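Probable Thioesterase (Bartonella henselae, PDB 3HM0) probably hydrolyses thioesters, such as acyl-coenzyme A substrates, as a hotdog-fold member of the thioesterase superfamily. Local coordinates at residues R58-F70 with M127-A141. Residues are numbered along the deposited sequence; the frame is centred on the assembly and turned at random.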
ATOM      1  N   ARG A  58       5.500   2.962  -5.154  1.00 19.27           N
ATOM      2  CA  ARG A  58       5.481   3.942  -4.070  1.00 19.54           C
ATOM      3  C   ARG A  58       5.834   5.352  -4.562  1.00 20.17           C
ATOM      4  O   ARG A  58       5.349   6.342  -3.997  1.00 20.06           O
ATOM      5  CB  ARG A  58       6.334   3.528  -2.854  1.00 18.75           C
ATOM      6  CG  ARG A  58       6.055   2.125  -2.297  1.00 18.62           C
ATOM      7  CD  ARG A  58       4.809   2.038  -1.422  1.00 17.95           C
ATOM      8  NE  ARG A  58       4.982   2.897  -0.251  1.00 20.62           N
ATOM      9  CZ  ARG A  58       4.289   2.828   0.879  1.00 19.63           C
ATOM     10  NH1 ARG A  58       3.340   1.923   1.044  1.00 21.26           N
ATOM     11  NH2 ARG A  58       4.571   3.671   1.860  1.00 21.68           N
ATOM     12  N   TYR A  59       6.642   5.446  -5.622  1.00 20.78           N
ATOM     13  CA  TYR A  59       6.911   6.759  -6.248  1.00 21.96           C
ATOM     14  C   TYR A  59       5.624   7.448  -6.651  1.00 22.07           C
ATOM     15  O   TYR A  59       5.546   8.661  -6.572  1.00 23.09           O
ATOM     16  CB  TYR A  59       7.842   6.673  -7.474  1.00 22.16           C
ATOM     17  CG  TYR A  59       9.253   6.239  -7.163  1.00 22.15           C
ATOM     18  CD1 TYR A  59      10.112   7.065  -6.453  1.00 20.64           C
ATOM     19  CD2 TYR A  59       9.733   4.999  -7.593  1.00 23.16           C
ATOM     20  CE1 TYR A  59      11.412   6.674  -6.170  1.00 21.09           C
ATOM     21  CE2 TYR A  59      11.063   4.592  -7.318  1.00 21.42           C
ATOM     22  CZ  TYR A  59      11.887   5.447  -6.608  1.00 21.23           C
ATOM     23  OH  TYR A  59      13.189   5.087  -6.308  1.00 21.95           O
ATOM     24  N   LEU A  60       4.614   6.689  -7.072  1.00 22.31           N
ATOM     25  CA  LEU A  60       3.308   7.279  -7.382  1.00 23.24           C
ATOM     26  C   LEU A  60       2.591   7.830  -6.132  1.00 24.18           C
ATOM     27  O   LEU A  60       1.797   8.756  -6.243  1.00 24.07           O
ATOM     28  CB  LEU A  60       2.389   6.303  -8.111  1.00 22.73           C
ATOM     29  CG  LEU A  60       2.536   6.005  -9.607  1.00 22.03           C
ATOM     30  CD1 LEU A  60       3.774   5.134  -9.918  1.00 15.79           C
ATOM     31  CD2 LEU A  60       1.253   5.303 -10.075  1.00 20.15           C
ATOM     32  N   GLU A  61       2.861   7.256  -4.959  1.00 25.15           N
ATOM     33  CA  GLU A  61       2.329   7.819  -3.711  1.00 25.56           C
ATOM     34  C   GLU A  61       2.977   9.143  -3.424  1.00 25.46           C
ATOM     35  O   GLU A  61       2.286  10.097  -3.057  1.00 25.65           O
ATOM     36  CB  GLU A  61       2.474   6.850  -2.520  1.00 25.68           C
ATOM     37  CG  GLU A  61       1.460   5.710  -2.618  1.00 26.36           C
ATOM     38  CD  GLU A  61       1.427   4.850  -1.401  1.00 26.02           C
ATOM     39  OE1 GLU A  61       1.948   5.287  -0.363  1.00 27.64           O
ATOM     40  OE2 GLU A  61       0.878   3.738  -1.491  1.00 24.23           O
ATOM     41  N   PHE A  62       4.295   9.206  -3.617  1.00 25.31           N
ATOM     42  CA  PHE A  62       5.036  10.447  -3.434  1.00 25.55           C
ATOM     43  C   PHE A  62       4.575  11.530  -4.423  1.00 25.57           C
ATOM     44  O   PHE A  62       4.374  12.682  -4.038  1.00 25.81           O
ATOM     45  CB  PHE A  62       6.550  10.204  -3.526  1.00 26.12           C
ATOM     46  CG  PHE A  62       7.126   9.363  -2.390  1.00 27.99           C
ATOM     47  CD1 PHE A  62       6.903   9.697  -1.060  1.00 28.95           C
ATOM     48  CD2 PHE A  62       7.934   8.264  -2.663  1.00 31.08           C
ATOM     49  CE1 PHE A  62       7.434   8.937  -0.026  1.00 29.20           C
ATOM     50  CE2 PHE A  62       8.490   7.499  -1.617  1.00 31.08           C
ATOM     51  CZ  PHE A  62       8.221   7.836  -0.300  1.00 29.89           C
ATOM     52  N   PHE A  63       4.372  11.163  -5.689  1.00 25.59           N
ATOM     53  CA  PHE A  63       3.823  12.109  -6.677  1.00 25.30           C
ATOM     54  C   PHE A  63       2.453  12.625  -6.280  1.00 26.04           C
ATOM     55  O   PHE A  63       2.181  13.799  -6.470  1.00 25.84           O
ATOM     56  CB  PHE A  63       3.720  11.476  -8.071  1.00 24.47           C
ATOM     57  CG  PHE A  63       5.023  11.395  -8.806  1.00 21.84           C
ATOM     58  CD1 PHE A  63       5.852  12.523  -8.916  1.00 20.13           C
ATOM     59  CD2 PHE A  63       5.412  10.214  -9.424  1.00 18.18           C
ATOM     60  CE1 PHE A  63       7.069  12.476  -9.624  1.00 17.69           C
ATOM     61  CE2 PHE A  63       6.628  10.149 -10.141  1.00 19.63           C
ATOM     62  CZ  PHE A  63       7.460  11.294 -10.236  1.00 18.45           C
ATOM     63  N   GLU A  64       1.594  11.738  -5.758  1.00 27.02           N
ATOM     64  CA  GLU A  64       0.280  12.114  -5.223  1.00 28.58           C
ATOM     65  C   GLU A  64       0.384  13.154  -4.073  1.00 29.07           C
ATOM     66  O   GLU A  64      -0.382  14.113  -4.042  1.00 29.33           O
ATOM     67  CB  GLU A  64      -0.503  10.874  -4.780  1.00 29.00           C
ATOM     68  CG  GLU A  64      -2.021  11.067  -4.600  1.00 31.75           C
ATOM     69  CD  GLU A  64      -2.478  10.665  -3.192  1.00 37.06           C
ATOM     70  OE1 GLU A  64      -2.460   9.460  -2.858  1.00 37.74           O
ATOM     71  OE2 GLU A  64      -2.854  11.571  -2.400  1.00 40.45           O
ATOM     72  N   ARG A  65       1.341  12.968  -3.160  1.00 29.42           N
ATOM     73  CA  ARG A  65       1.651  13.961  -2.114  1.00 29.60           C
ATOM     74  C   ARG A  65       1.981  15.330  -2.703  1.00 29.63           C
ATOM     75  O   ARG A  65       1.526  16.359  -2.196  1.00 29.35           O
ATOM     76  CB  ARG A  65       2.811  13.493  -1.204  1.00 29.43           C
ATOM     77  CG  ARG A  65       2.481  12.240  -0.403  1.00 28.60           C
ATOM     78  CD  ARG A  65       3.479  11.977   0.712  1.00 28.57           C
ATOM     79  NE  ARG A  65       3.533  10.536   0.974  1.00 30.23           N
ATOM     80  CZ  ARG A  65       4.398   9.929   1.778  1.00 28.09           C
ATOM     81  NH1 ARG A  65       4.361   8.613   1.911  1.00 25.53           N
ATOM     82  NH2 ARG A  65       5.306  10.629   2.430  1.00 28.51           N
ATOM     83  N   GLY A  66       2.770  15.331  -3.774  1.00 29.77           N
ATOM     84  CA  GLY A  66       3.149  16.568  -4.456  1.00 29.76           C
ATOM     85  C   GLY A  66       1.927  17.301  -4.969  1.00 29.74           C
ATOM     86  O   GLY A  66       1.774  18.486  -4.724  1.00 29.65           O
ATOM     87  N   ARG A  67       1.057  16.572  -5.666  1.00 29.80           N
ATOM     88  CA  ARG A  67      -0.158  17.122  -6.246  1.00 29.95           C
ATOM     89  C   ARG A  67      -1.105  17.607  -5.169  1.00 30.63           C
ATOM     90  O   ARG A  67      -1.590  18.715  -5.261  1.00 32.09           O
ATOM     91  CB  ARG A  67      -0.875  16.101  -7.142  1.00 29.26           C
ATOM     92  CG  ARG A  67       0.016  15.539  -8.243  1.00 29.47           C
ATOM     93  CD  ARG A  67      -0.758  14.899  -9.373  1.00 28.54           C
ATOM     94  NE  ARG A  67      -1.522  13.745  -8.922  1.00 27.55           N
ATOM     95  CZ  ARG A  67      -1.029  12.516  -8.839  1.00 28.55           C
ATOM     96  NH1 ARG A  67       0.222  12.277  -9.191  1.00 26.65           N
ATOM     97  NH2 ARG A  67      -1.794  11.516  -8.400  1.00 31.81           N
ATOM     98  N   SER A  68      -1.378  16.790  -4.155  1.00 30.92           N
ATOM     99  CA  SER A  68      -2.254  17.193  -3.052  1.00 31.37           C
ATOM    100  C   SER A  68      -1.770  18.454  -2.331  1.00 32.13           C
ATOM    101  O   SER A  68      -2.583  19.257  -1.883  1.00 32.58           O
ATOM    102  CB  SER A  68      -2.390  16.073  -2.021  1.00 30.92           C
ATOM    103  OG  SER A  68      -3.167  15.008  -2.497  1.00 29.66           O
ATOM    104  N   GLU A  69      -0.455  18.600  -2.205  1.00 33.07           N
ATOM    105  CA  GLU A  69       0.121  19.722  -1.488  1.00 34.90           C
ATOM    106  C   GLU A  69       0.062  20.974  -2.347  1.00 36.58           C
ATOM    107  O   GLU A  69      -0.001  22.096  -1.824  1.00 36.98           O
ATOM    108  CB  GLU A  69       1.568  19.449  -1.042  1.00 34.48           C
ATOM    109  CG  GLU A  69       1.735  18.367   0.037  1.00 33.59           C
ATOM    110  CD  GLU A  69       1.076  18.698   1.374  1.00 32.83           C
ATOM    111  OE1 GLU A  69       0.666  19.852   1.578  1.00 33.42           O
ATOM    112  OE2 GLU A  69       0.960  17.797   2.234  1.00 31.84           O
ATOM    113  N   PHE A  70       0.095  20.773  -3.662  1.00 38.02           N
ATOM    114  CA  PHE A  70      -0.118  21.839  -4.627  1.00 39.32           C
ATOM    115  C   PHE A  70      -1.550  22.336  -4.439  1.00 40.48           C
ATOM    116  O   PHE A  70      -1.772  23.527  -4.224  1.00 40.47           O
ATOM    117  CB  PHE A  70       0.089  21.287  -6.040  1.00 39.36           C
ATOM    118  CG  PHE A  70       0.051  22.321  -7.122  1.00 39.33           C
ATOM    119  CD1 PHE A  70       1.235  22.837  -7.644  1.00 40.09           C
ATOM    120  CD2 PHE A  70      -1.158  22.751  -7.653  1.00 39.74           C
ATOM    121  CE1 PHE A  70       1.220  23.787  -8.671  1.00 39.29           C
ATOM    122  CE2 PHE A  70      -1.188  23.703  -8.669  1.00 40.31           C
ATOM    123  CZ  PHE A  70       0.012  24.223  -9.180  1.00 39.81           C
ATOM    124  N   MET A 127       0.102  17.832 -15.397  1.00 36.59           N
ATOM    125  CA  MET A 127       1.179  18.116 -14.464  1.00 36.54           C
ATOM    126  C   MET A 127       2.520  17.480 -14.844  1.00 36.61           C
ATOM    127  O   MET A 127       2.575  16.373 -15.416  1.00 36.65           O
ATOM    128  CB  MET A 127       0.765  17.728 -13.037  1.00 36.57           C
ATOM    129  CG  MET A 127       0.114  18.852 -12.254  1.00 36.43           C
ATOM    130  SD  MET A 127      -0.695  18.248 -10.753  1.00 38.83           S
ATOM    131  CE  MET A 127      -0.739  19.692  -9.704  1.00 37.33           C
ATOM    132  N   GLU A 128       3.596  18.194 -14.529  1.00 36.33           N
ATOM    133  CA  GLU A 128       4.945  17.676 -14.690  1.00 36.61           C
ATOM    134  C   GLU A 128       5.531  17.552 -13.305  1.00 35.53           C
ATOM    135  O   GLU A 128       5.712  18.560 -12.613  1.00 35.36           O
ATOM    136  CB  GLU A 128       5.824  18.628 -15.507  1.00 37.15           C
ATOM    137  CG  GLU A 128       5.675  18.520 -17.021  1.00 41.89           C
ATOM    138  CD  GLU A 128       6.427  19.643 -17.777  1.00 48.05           C
ATOM    139  OE1 GLU A 128       7.319  20.312 -17.178  1.00 49.80           O
ATOM    140  OE2 GLU A 128       6.114  19.844 -18.979  1.00 49.96           O
ATOM    141  N   GLN A 129       5.853  16.322 -12.903  1.00 34.50           N
ATOM    142  CA  GLN A 129       6.382  16.084 -11.560  1.00 32.69           C
ATOM    143  C   GLN A 129       7.756  15.477 -11.618  1.00 32.26           C
ATOM    144  O   GLN A 129       8.038  14.712 -12.528  1.00 32.57           O
ATOM    145  CB  GLN A 129       5.427  15.212 -10.749  1.00 32.13           C
ATOM    146  CG  GLN A 129       4.041  15.794 -10.626  1.00 28.95           C
ATOM    147  CD  GLN A 129       3.242  15.139  -9.536  1.00 26.56           C
ATOM    148  OE1 GLN A 129       2.459  14.218  -9.806  1.00 25.66           O
ATOM    149  NE2 GLN A 129       3.433  15.597  -8.286  1.00 21.80           N
ATOM    150  N   TYR A 130       8.598  15.821 -10.643  1.00 31.74           N
ATOM    151  CA  TYR A 130       9.958  15.311 -10.541  1.00 31.77           C
ATOM    152  C   TYR A 130      10.292  14.857  -9.111  1.00 31.11           C
ATOM    153  O   TYR A 130       9.824  15.442  -8.125  1.00 30.91           O
ATOM    154  CB  TYR A 130      10.978  16.371 -11.016  1.00 32.72           C
ATOM    155  CG  TYR A 130      10.780  16.826 -12.456  1.00 35.30           C
ATOM    156  CD1 TYR A 130      11.325  16.108 -13.518  1.00 37.02           C
ATOM    157  CD2 TYR A 130      10.028  17.962 -12.753  1.00 37.91           C
ATOM    158  CE1 TYR A 130      11.124  16.508 -14.838  1.00 38.69           C
ATOM    159  CE2 TYR A 130       9.822  18.374 -14.071  1.00 39.06           C
ATOM    160  CZ  TYR A 130      10.375  17.644 -15.111  1.00 40.25           C
ATOM    161  OH  TYR A 130      10.168  18.051 -16.422  1.00 41.21           O
ATOM    162  N   ILE A 131      11.111  13.812  -9.000  1.00 29.98           N
ATOM    163  CA  ILE A 131      11.594  13.378  -7.705  1.00 29.18           C
ATOM    164  C   ILE A 131      13.111  13.350  -7.684  1.00 29.54           C
ATOM    165  O   ILE A 131      13.738  12.606  -8.429  1.00 29.35           O
ATOM    166  CB  ILE A 131      10.977  12.025  -7.249  1.00 29.00           C
ATOM    167  CG1 ILE A 131       9.466  12.191  -7.014  1.00 27.66           C
ATOM    168  CG2 ILE A 131      11.667  11.527  -5.967  1.00 28.00           C
ATOM    169  CD1 ILE A 131       8.716  10.936  -6.750  1.00 25.15           C
ATOM    170  N   LEU A 132      13.694  14.181  -6.822  1.00 29.93           N
ATOM    171  CA  LEU A 132      15.145  14.222  -6.661  1.00 30.26           C
ATOM    172  C   LEU A 132      15.549  13.837  -5.251  1.00 30.48           C
ATOM    173  O   LEU A 132      14.784  14.019  -4.289  1.00 30.05           O
ATOM    174  CB  LEU A 132      15.703  15.628  -6.939  1.00 29.95           C
ATOM    175  CG  LEU A 132      15.376  16.245  -8.290  1.00 30.44           C
ATOM    176  CD1 LEU A 132      14.046  16.941  -8.223  1.00 27.82           C
ATOM    177  CD2 LEU A 132      16.493  17.214  -8.708  1.00 30.90           C
ATOM    178  N   HIS A 133      16.762  13.310  -5.153  1.00 30.60           N
ATOM    179  CA  HIS A 133      17.449  13.245  -3.901  1.00 31.18           C
ATOM    180  C   HIS A 133      18.645  14.201  -3.966  1.00 32.50           C
ATOM    181  O   HIS A 133      19.643  13.913  -4.631  1.00 32.26           O
ATOM    182  CB  HIS A 133      17.896  11.824  -3.599  1.00 30.39           C
ATOM    183  CG  HIS A 133      18.706  11.726  -2.353  1.00 29.53           C
ATOM    184  ND1 HIS A 133      19.937  11.111  -2.313  1.00 29.42           N
ATOM    185  CD2 HIS A 133      18.484  12.211  -1.106  1.00 28.60           C
ATOM    186  CE1 HIS A 133      20.432  11.199  -1.090  1.00 27.91           C
ATOM    187  NE2 HIS A 133      19.568  11.860  -0.338  1.00 27.99           N
ATOM    188  N   GLY A 134      18.533  15.334  -3.268  1.00 33.60           N
ATOM    189  CA  GLY A 134      19.471  16.438  -3.421  1.00 34.60           C
ATOM    190  C   GLY A 134      19.377  17.006  -4.827  1.00 35.64           C
ATOM    191  O   GLY A 134      18.334  17.533  -5.230  1.00 36.06           O
ATOM    192  N   GLU A 135      20.467  16.865  -5.572  1.00 36.23           N
ATOM    193  CA  GLU A 135      20.594  17.358  -6.933  1.00 37.14           C
ATOM    194  C   GLU A 135      20.539  16.212  -7.923  1.00 36.93           C
ATOM    195  O   GLU A 135      20.832  16.384  -9.117  1.00 37.06           O
ATOM    196  CB  GLU A 135      21.954  18.031  -7.111  1.00 37.85           C
ATOM    197  CG  GLU A 135      22.043  19.410  -6.498  1.00 40.96           C
ATOM    198  CD  GLU A 135      23.463  19.740  -6.074  1.00 45.13           C
ATOM    199  OE1 GLU A 135      23.855  19.299  -4.961  1.00 45.49           O
ATOM    200  OE2 GLU A 135      24.176  20.430  -6.855  1.00 46.39           O
ATOM    201  N   SER A 136      20.194  15.034  -7.426  1.00 36.11           N
ATOM    202  CA  SER A 136      20.134  13.867  -8.271  1.00 35.45           C
ATOM    203  C   SER A 136      18.691  13.543  -8.664  1.00 34.59           C
ATOM    204  O   SER A 136      17.839  13.253  -7.812  1.00 35.30           O
ATOM    205  CB  SER A 136      20.803  12.698  -7.565  1.00 35.64           C
ATOM    206  OG  SER A 136      20.723  11.534  -8.352  1.00 37.73           O
ATOM    207  N   MET A 137      18.417  13.596  -9.963  1.00 33.21           N
ATOM    208  CA  MET A 137      17.098  13.259 -10.490  1.00 31.04           C
ATOM    209  C   MET A 137      16.886  11.750 -10.468  1.00 29.77           C
ATOM    210  O   MET A 137      17.703  11.009 -10.996  1.00 29.79           O
ATOM    211  CB  MET A 137      16.958  13.792 -11.908  1.00 31.01           C
ATOM    212  CG  MET A 137      15.597  13.559 -12.499  1.00 30.78           C
ATOM    213  SD  MET A 137      14.358  14.462 -11.604  1.00 29.67           S
ATOM    214  CE  MET A 137      14.551  16.107 -12.310  1.00 29.99           C
ATOM    215  N   LEU A 138      15.791  11.305  -9.853  1.00 28.37           N
ATOM    216  CA  LEU A 138      15.495   9.874  -9.714  1.00 27.04           C
ATOM    217  C   LEU A 138      14.363   9.407 -10.639  1.00 26.68           C
ATOM    218  O   LEU A 138      14.532   8.453 -11.417  1.00 26.63           O
ATOM    219  CB  LEU A 138      15.209   9.497  -8.254  1.00 26.51           C
ATOM    220  CG  LEU A 138      16.176  10.034  -7.187  1.00 26.29           C
ATOM    221  CD1 LEU A 138      15.563  10.003  -5.795  1.00 23.01           C
ATOM    222  CD2 LEU A 138      17.522   9.337  -7.200  1.00 25.38           C
ATOM    223  N   VAL A 139      13.232  10.100 -10.575  1.00 25.57           N
ATOM    224  CA  VAL A 139      12.042   9.679 -11.271  1.00 25.67           C
ATOM    225  C   VAL A 139      11.374  10.937 -11.809  1.00 25.70           C
ATOM    226  O   VAL A 139      11.446  11.980 -11.172  1.00 25.26           O
ATOM    227  CB  VAL A 139      11.056   8.945 -10.294  1.00 25.99           C
ATOM    228  CG1 VAL A 139       9.788   8.516 -11.022  1.00 24.81           C
ATOM    229  CG2 VAL A 139      11.712   7.742  -9.641  1.00 25.18           C
ATOM    230  N   THR A 140      10.746  10.852 -12.979  1.00 25.74           N
ATOM    231  CA  THR A 140      10.058  12.017 -13.571  1.00 26.60           C
ATOM    232  C   THR A 140       8.709  11.560 -14.099  1.00 26.54           C
ATOM    233  O   THR A 140       8.580  10.407 -14.496  1.00 26.93           O
ATOM    234  CB  THR A 140      10.801  12.589 -14.800  1.00 26.38           C
ATOM    235  OG1 THR A 140      10.739  11.628 -15.857  1.00 27.08           O
ATOM    236  CG2 THR A 140      12.252  12.933 -14.497  1.00 27.08           C
ATOM    237  N   ALA A 141       7.718  12.446 -14.143  1.00 26.54           N
ATOM    238  CA  ALA A 141       6.396  12.018 -14.590  1.00 27.55           C
ATOM    239  C   ALA A 141       5.534  13.104 -15.246  1.00 28.57           C
ATOM    240  O   ALA A 141       5.593  14.287 -14.859  1.00 28.52           O
ATOM    241  CB  ALA A 141       5.634  11.349 -13.442  1.00 27.31           C
TER
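Q129 uses both ends of its side-chain amide to tie its strand to helix 58-70. Its NE2 donates to the backbone O of F63 (2.8 Å), a carbonyl that also accepts the helical bond from R67 N, and is also hydrogen-bonded to T115 OG1 on the neighbouring strand. Its OE1 accepts from R67 NH1 (3.0 Å, N-H...O 160°) in the plane of both groups, although guanidinium and amide planes stand 77° apart. A bend at chi3 (-63°) turns the R67 guanidinium toward this oxygen; R67 CD lies against M127 SD. Glutamine suits this buried place because one amide serves a donor and an acceptor together. G66, lacking a side chain, lets the amide come close to the helix.

Beyond the amide, the F63 ring lies on the sheet between side chains of the two strands: I131 CD1 over one face, 3.7 Å from the centroid, A141 CB over the opposite face, and V139 CG1 at the edge. The other V139 methyl, CG2, sits 3.5 Å from the Y59 ring centroid, while Y59 OH bonds to A105 N. At the far end, M127 CE lies over a face of the F70 ring in a CH-pi contact.

In this hotdog fold, apolar CH-pi contacts thus flank a buried amide that should fix the helix's placement along the strands.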